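Local coordinates for protein 4-alpha-glucanotransferase (Corynebacterium glutamicum, PDB 5B68) that belongs to the amylomaltase (MalQ) family of carbohydrate-active enzymes, joining an N-terminal beta-sandwich domain to a TIM-barrel enzyme domain, at residues R249-P254 against E273-N278; F256-I261 against F301-S306. All coordinates share one frame; numbering follows the deposited sequence.

Contact 1. Residues R249-P254 against E273-N278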
loop_
_atom_site.group_PDB
_atom_site.type_symbol
_atom_site.label_atom_id
_atom_site.label_comp_id
_atom_site.label_asym_id
_atom_site.label_seq_id
_atom_site.Cartn_x
_atom_site.Cartn_y
_atom_site.Cartn_z
ATOM N N ARG A 249 -10.706 4.321 19.355
ATOM C CA ARG A 249 -10.682 4.609 20.778
ATOM C C ARG A 249 -12.112 4.738 21.204
ATOM O O ARG A 249 -12.788 5.682 20.867
ATOM C CB ARG A 249 -9.979 5.906 21.121
ATOM C CG ARG A 249 -10.107 6.208 22.605
ATOM C CD ARG A 249 -9.119 7.221 23.130
ATOM N NE ARG A 249 -7.739 6.783 23.064
ATOM C CZ ARG A 249 -6.748 7.482 23.586
ATOM N NH1 ARG A 249 -7.025 8.609 24.204
ATOM N NH2 ARG A 249 -5.503 7.076 23.485
ATOM N N VAL A 250 -12.558 3.780 21.978
ATOM C CA VAL A 250 -13.999 3.679 22.211
ATOM C C VAL A 250 -14.536 4.814 23.013
ATOM O O VAL A 250 -15.689 5.267 22.829
ATOM C CB VAL A 250 -14.383 2.285 22.811
ATOM C CG1 VAL A 250 -13.908 1.134 21.933
ATOM C CG2 VAL A 250 -13.894 2.131 24.259
ATOM N N GLU A 251 -13.712 5.295 23.960
ATOM C CA GLU A 251 -14.081 6.446 24.789
ATOM C C GLU A 251 -14.303 7.748 24.017
ATOM O O GLU A 251 -14.998 8.630 24.505
ATOM C CB GLU A 251 -13.084 6.678 25.960
ATOM C CG GLU A 251 -12.896 5.489 26.900
ATOM C CD GLU A 251 -11.768 4.557 26.526
ATOM O OE1 GLU A 251 -11.286 4.556 25.322
ATOM O OE2 GLU A 251 -11.351 3.808 27.436
ATOM N N ASP A 252 -13.758 7.862 22.797
ATOM C CA ASP A 252 -14.015 9.056 21.967
ATOM C C ASP A 252 -15.307 9.006 21.149
ATOM O O ASP A 252 -15.707 10.013 20.526
ATOM C CB ASP A 252 -12.832 9.238 20.960
ATOM C CG ASP A 252 -11.539 9.658 21.622
ATOM O OD1 ASP A 252 -11.530 9.972 22.836
ATOM O OD2 ASP A 252 -10.504 9.644 20.939
ATOM N N ILE A 253 -16.016 7.879 21.173
ATOM C CA ILE A 253 -17.244 7.809 20.405
ATOM C C ILE A 253 -18.314 8.671 21.143
ATOM O O ILE A 253 -18.547 8.441 22.325
ATOM C CB ILE A 253 -17.730 6.359 20.232
ATOM C CG1 ILE A 253 -16.690 5.409 19.602
ATOM C CG2 ILE A 253 -19.030 6.367 19.415
ATOM C CD1 ILE A 253 -16.938 3.920 19.852
ATOM N N PRO A 254 -18.976 9.623 20.478
ATOM C CA PRO A 254 -19.929 10.442 21.233
ATOM C C PRO A 254 -20.986 9.619 22.007
ATOM O O PRO A 254 -21.311 9.978 23.134
ATOM C CB PRO A 254 -20.605 11.289 20.154
ATOM C CG PRO A 254 -19.493 11.515 19.170
ATOM C CD PRO A 254 -18.761 10.196 19.123
ATOM N N GLU A 273 -6.495 -2.068 32.890
ATOM C CA GLU A 273 -5.570 -3.210 32.704
ATOM C C GLU A 273 -4.729 -3.110 31.426
ATOM O O GLU A 273 -3.520 -3.566 31.393
ATOM C CB GLU A 273 -6.272 -4.593 32.731
ATOM C CG GLU A 273 -5.344 -5.724 32.192
ATOM C CD GLU A 273 -5.897 -7.144 32.307
ATOM O OE1 GLU A 273 -5.578 -7.964 31.398
ATOM O OE2 GLU A 273 -6.625 -7.438 33.296
ATOM N N PHE A 274 -5.354 -2.626 30.330
ATOM C CA PHE A 274 -4.615 -2.583 29.057
ATOM C C PHE A 274 -3.615 -1.428 29.202
ATOM O O PHE A 274 -2.471 -1.536 28.752
ATOM C CB PHE A 274 -5.559 -2.435 27.829
ATOM C CG PHE A 274 -6.335 -3.699 27.538
ATOM C CD1 PHE A 274 -5.670 -4.911 27.304
ATOM C CD2 PHE A 274 -7.726 -3.688 27.549
ATOM C CE1 PHE A 274 -6.392 -6.096 27.086
ATOM C CE2 PHE A 274 -8.441 -4.852 27.342
ATOM C CZ PHE A 274 -7.781 -6.053 27.134
ATOM N N ARG A 275 -4.052 -0.364 29.855
ATOM C CA ARG A 275 -3.207 0.825 30.074
ATOM C C ARG A 275 -1.904 0.541 30.865
ATOM O O ARG A 275 -0.899 1.177 30.645
ATOM C CB ARG A 275 -4.012 1.878 30.823
ATOM C CG ARG A 275 -5.022 2.541 29.926
ATOM C CD ARG A 275 -5.976 3.458 30.642
ATOM N NE ARG A 275 -6.920 3.982 29.653
ATOM C CZ ARG A 275 -8.049 4.621 29.907
ATOM N NH1 ARG A 275 -8.451 4.883 31.153
ATOM N NH2 ARG A 275 -8.779 5.035 28.890
ATOM N N GLU A 276 -1.921 -0.413 31.776
ATOM C CA GLU A 276 -0.688 -0.834 32.423
ATOM C C GLU A 276 0.365 -1.319 31.406
ATOM O O GLU A 276 1.578 -1.103 31.573
ATOM C CB GLU A 276 -0.986 -1.979 33.448
ATOM C CG GLU A 276 -1.722 -1.506 34.701
ATOM C CD GLU A 276 -0.926 -0.478 35.536
ATOM O OE1 GLU A 276 0.337 -0.580 35.630
ATOM O OE2 GLU A 276 -1.561 0.450 36.098
ATOM N N ARG A 277 -0.079 -1.991 30.327
ATOM C CA ARG A 277 0.825 -2.463 29.303
ATOM C C ARG A 277 1.599 -1.309 28.654
ATOM O O ARG A 277 2.747 -1.480 28.289
ATOM C CB ARG A 277 0.097 -3.287 28.217
ATOM C CG ARG A 277 -0.742 -4.430 28.812
ATOM C CD ARG A 277 -1.129 -5.394 27.713
ATOM N NE ARG A 277 -2.112 -6.337 28.233
ATOM C CZ ARG A 277 -2.899 -7.106 27.475
ATOM N NH1 ARG A 277 -2.823 -7.089 26.129
ATOM N NH2 ARG A 277 -3.770 -7.915 28.086
ATOM N N ASN A 278 0.979 -0.149 28.635
ATOM C CA ASN A 278 1.565 1.028 28.012
ATOM C C ASN A 278 2.884 1.427 28.644
ATOM O O ASN A 278 3.667 2.084 27.996
ATOM C CB ASN A 278 0.684 2.252 28.158
ATOM C CG ASN A 278 -0.710 2.087 27.501
ATOM O OD1 ASN A 278 -0.966 1.153 26.771
ATOM N ND2 ASN A 278 -1.585 2.992 27.793
HETATM O O HOH W 1 -8.719 5.374 26.143
#

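Contact 2. Residues F256-I261 against F301-S306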
loop_
_atom_site.group_PDB
_atom_site.type_symbol
_atom_site.label_atom_id
_atom_site.label_comp_id
_atom_site.label_asym_id
_atom_site.label_seq_id
_atom_site.Cartn_x
_atom_site.Cartn_y
_atom_site.Cartn_z
ATOM N N PHE A 256 -20.645 6.791 23.460
ATOM C CA PHE A 256 -20.024 6.172 24.637
ATOM C C PHE A 256 -20.601 6.776 25.923
ATOM O O PHE A 256 -20.887 6.065 26.919
ATOM C CB PHE A 256 -18.512 6.408 24.648
ATOM C CG PHE A 256 -17.821 5.903 25.888
ATOM C CD1 PHE A 256 -17.437 4.594 25.979
ATOM C CD2 PHE A 256 -17.573 6.755 26.954
ATOM C CE1 PHE A 256 -16.816 4.123 27.121
ATOM C CE2 PHE A 256 -16.950 6.287 28.099
ATOM C CZ PHE A 256 -16.582 4.970 28.180
ATOM N N ASN A 257 -20.817 8.080 25.855
ATOM C CA ASN A 257 -21.251 8.845 27.003
ATOM C C ASN A 257 -22.693 8.584 27.384
ATOM O O ASN A 257 -23.113 9.024 28.437
ATOM C CB ASN A 257 -21.002 10.323 26.740
ATOM C CG ASN A 257 -19.532 10.584 26.424
ATOM O OD1 ASN A 257 -18.683 10.244 27.236
ATOM N ND2 ASN A 257 -19.220 11.061 25.204
ATOM N N GLN A 258 -23.439 7.867 26.535
ATOM C CA GLN A 258 -24.802 7.471 26.843
ATOM C C GLN A 258 -24.846 6.159 27.568
ATOM O O GLN A 258 -25.907 5.747 28.031
ATOM C CB GLN A 258 -25.651 7.399 25.536
ATOM C CG GLN A 258 -25.931 8.758 24.888
ATOM C CD GLN A 258 -26.390 8.637 23.426
ATOM O OE1 GLN A 258 -27.167 7.739 23.089
ATOM N NE2 GLN A 258 -25.933 9.556 22.555
ATOM N N LEU A 259 -23.733 5.457 27.700
ATOM C CA LEU A 259 -23.763 4.209 28.428
ATOM C C LEU A 259 -23.987 4.551 29.899
ATOM O O LEU A 259 -23.619 5.658 30.372
ATOM C CB LEU A 259 -22.472 3.416 28.271
ATOM C CG LEU A 259 -22.126 2.828 26.875
ATOM C CD1 LEU A 259 -20.829 2.049 26.910
ATOM C CD2 LEU A 259 -23.257 1.926 26.340
ATOM N N GLU A 260 -24.610 3.609 30.607
ATOM C CA GLU A 260 -24.745 3.709 32.054
ATOM C C GLU A 260 -23.391 3.642 32.748
ATOM O O GLU A 260 -22.424 2.972 32.282
ATOM C CB GLU A 260 -25.626 2.589 32.563
ATOM C CG GLU A 260 -27.070 2.736 32.137
ATOM C CD GLU A 260 -27.942 1.793 32.920
ATOM O OE1 GLU A 260 -27.461 0.663 33.191
ATOM O OE2 GLU A 260 -29.070 2.196 33.290
ATOM N N ILE A 261 -23.349 4.303 33.905
ATOM C CA ILE A 261 -22.100 4.534 34.582
ATOM C C ILE A 261 -21.473 3.245 35.064
ATOM O O ILE A 261 -20.274 3.137 35.109
ATOM C CB ILE A 261 -22.171 5.625 35.675
ATOM C CG1 ILE A 261 -20.744 5.935 36.231
ATOM C CG2 ILE A 261 -23.079 5.204 36.811
ATOM C CD1 ILE A 261 -20.610 7.246 36.991
ATOM N N PHE A 301 -23.189 0.273 20.281
ATOM C CA PHE A 301 -24.000 0.182 19.051
ATOM C C PHE A 301 -25.491 0.277 19.370
ATOM O O PHE A 301 -26.286 0.805 18.546
ATOM C CB PHE A 301 -23.709 -1.099 18.329
ATOM C CG PHE A 301 -24.495 -1.287 17.028
ATOM C CD1 PHE A 301 -24.362 -0.387 15.969
ATOM C CD2 PHE A 301 -25.333 -2.400 16.861
ATOM C CE1 PHE A 301 -25.051 -0.588 14.784
ATOM C CE2 PHE A 301 -26.017 -2.614 15.662
ATOM C CZ PHE A 301 -25.872 -1.718 14.626
ATOM N N GLU A 302 -25.860 -0.223 20.558
ATOM C CA GLU A 302 -27.265 -0.105 21.054
ATOM C C GLU A 302 -27.736 1.302 21.374
ATOM O O GLU A 302 -28.935 1.524 21.511
ATOM C CB GLU A 302 -27.473 -0.953 22.302
ATOM C CG GLU A 302 -27.261 -2.440 22.158
ATOM C CD GLU A 302 -28.144 -3.106 21.102
ATOM O OE1 GLU A 302 -27.602 -3.916 20.319
ATOM O OE2 GLU A 302 -29.371 -2.821 21.046
ATOM N N MET A 303 -26.826 2.254 21.573
ATOM C CA MET A 303 -27.224 3.585 21.995
ATOM C C MET A 303 -27.821 4.332 20.844
ATOM O O MET A 303 -27.348 4.193 19.721
ATOM C CB MET A 303 -26.027 4.397 22.490
ATOM C CG MET A 303 -25.340 3.857 23.722
ATOM S SD MET A 303 -26.453 3.885 25.187
ATOM C CE MET A 303 -26.781 2.140 25.235
ATOM N N PRO A 304 -28.856 5.133 21.111
ATOM C CA PRO A 304 -29.543 5.847 20.045
ATOM C C PRO A 304 -28.790 7.084 19.667
ATOM O O PRO A 304 -28.250 7.785 20.534
ATOM C CB PRO A 304 -30.910 6.197 20.669
ATOM C CG PRO A 304 -30.619 6.279 22.133
ATOM C CD PRO A 304 -29.591 5.221 22.389
ATOM N N ARG A 305 -28.760 7.370 18.375
ATOM C CA ARG A 305 -28.060 8.546 17.881
ATOM C C ARG A 305 -28.969 9.727 17.789
ATOM O O ARG A 305 -30.150 9.586 17.533
ATOM C CB ARG A 305 -27.460 8.249 16.483
ATOM C CG ARG A 305 -26.117 7.525 16.528
ATOM C CD ARG A 305 -25.560 7.332 15.116
ATOM N NE ARG A 305 -26.433 6.410 14.442
ATOM C CZ ARG A 305 -26.502 5.100 14.672
ATOM N NH1 ARG A 305 -25.654 4.497 15.481
ATOM N NH2 ARG A 305 -27.398 4.378 14.013
ATOM N N SER A 306 -28.414 10.900 18.010
ATOM C CA SER A 306 -29.124 12.121 17.738
ATOM C C SER A 306 -29.346 12.186 16.262
ATOM O O SER A 306 -28.677 11.512 15.486
ATOM C CB SER A 306 -28.306 13.325 18.164
ATOM O OG SER A 306 -27.194 13.459 17.308
#

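Contact 1. Residues R249-P254 against E273-N278
Glu251 and Arg275 meet between backbones that stay well apart: their CA atoms are 13.3 Å from each other, and the two side chains span the gap from opposite directions. Residues 250-252 form a short 3-10 segment, with Asp252 N bonded to Arg249 O and Ile253 N to Val250 O, while 273-277 lie in the C-terminal part of helix 261-277. Arg275 is extended from CG to NE, whereas Glu251 bends at chi2 (91°), which turns its carboxylate to meet the arginine. The salt bridge runs from Glu251 OE2 to Arg275 NH2 at 3.2 Å. With the carboxylate and guanidinium planes 21° apart and OE2 oblique to the guanidinium, the pair is not a coplanar, two-pronged one. The second carboxylate oxygen is linked indirectly: a water accepts a bond from Arg275 NH2 at 2.8 Å, in the guanidinium plane, and gives a weak one to Glu251 OE1. In the eight-stranded TIM barrel, this contact belongs to the long excursion between barrel strands 215-218 and 382-387, where it ties the loop that follows strand 215-218 to the far end of helix 261-277. Further partners fix both ends of the bridge, since Glu251 OE2 accepts from Trp193 NE1 and Arg275 NE donates to Leu191 O. The same water lies over one face of the Arg249 guanidinium, offset toward its rim. Arg249 NH1 is 6.1 Å from Arg275 NH2; any unfavourable effect of these like charges is probably offset by Glu251 and by the salt bridges of Arg249 to Asp197 and Asp200. Within the helix, Phe274 CD1 sits 3.5 Å above the centre of the Arg277 guanidinium, which approaches the phenyl ring at its edge.

Contact 2. Residues F256-I261 against F301-S306
Met303 reaches across to Gln258 and Leu259, with Met303 CA 6.7 Å from Gln258 CA. Its CB lies beside the outer part of the Gln258 side chain. One atom further, CG fits between two carbons, 3.9 Å from Leu259 CD2 and 4.0 Å from Gln258 CB. The bend at chi2 (-64°) then brings the sulphur against the main chain: SD is 3.4 Å from Gln258 O and 3.6 Å from Gln258 CB, contacts of packing rather than of bonding. A second bend, at chi3 of Met303 (105°), turns the terminal methyl to Leu259, with Met303 CE 3.7 Å from Leu259 CD2 and the two side chains crossing at about a right angle. These residues join two connectors in a helical excursion from the TIM barrel: 256-261, which runs from a 3-10 turn (256-258) into helix 261-277, and loop 301-306, which links helix 286-301 to helix 307-338. Ser306 is the N-cap of the latter helix, its OG accepting from Arg309 N. Behind the methionine, buried Leu259 also packs on Ile267 and Ile300, of helices 261-277 and 286-301. Gln258 extends beyond CG and passes obliquely over Pro304, its amide end lying near the proline CD.

How the contacts relate
Contacts 1 and 2 have centres about 17 Å apart and occupy the same excursion between barrel strands 215-218 and 382-387, about 28 and 35 Å from the centre of the chain. Their segments alternate along the sequence: 249-254, 256-261, 273-278, then 301-306. Helix 261-277 connects them, starting at the end of 256-261 and with 273-278 at its other end, so the preceding loop meets the helix end in contact 1 and the connector beyond the next helix in contact 2. The two also touch directly, Val250 O being 3.5 Å from Phe256 CB. Together they hold successive loops and helices of this excursion against one another, far from the centre of the chain.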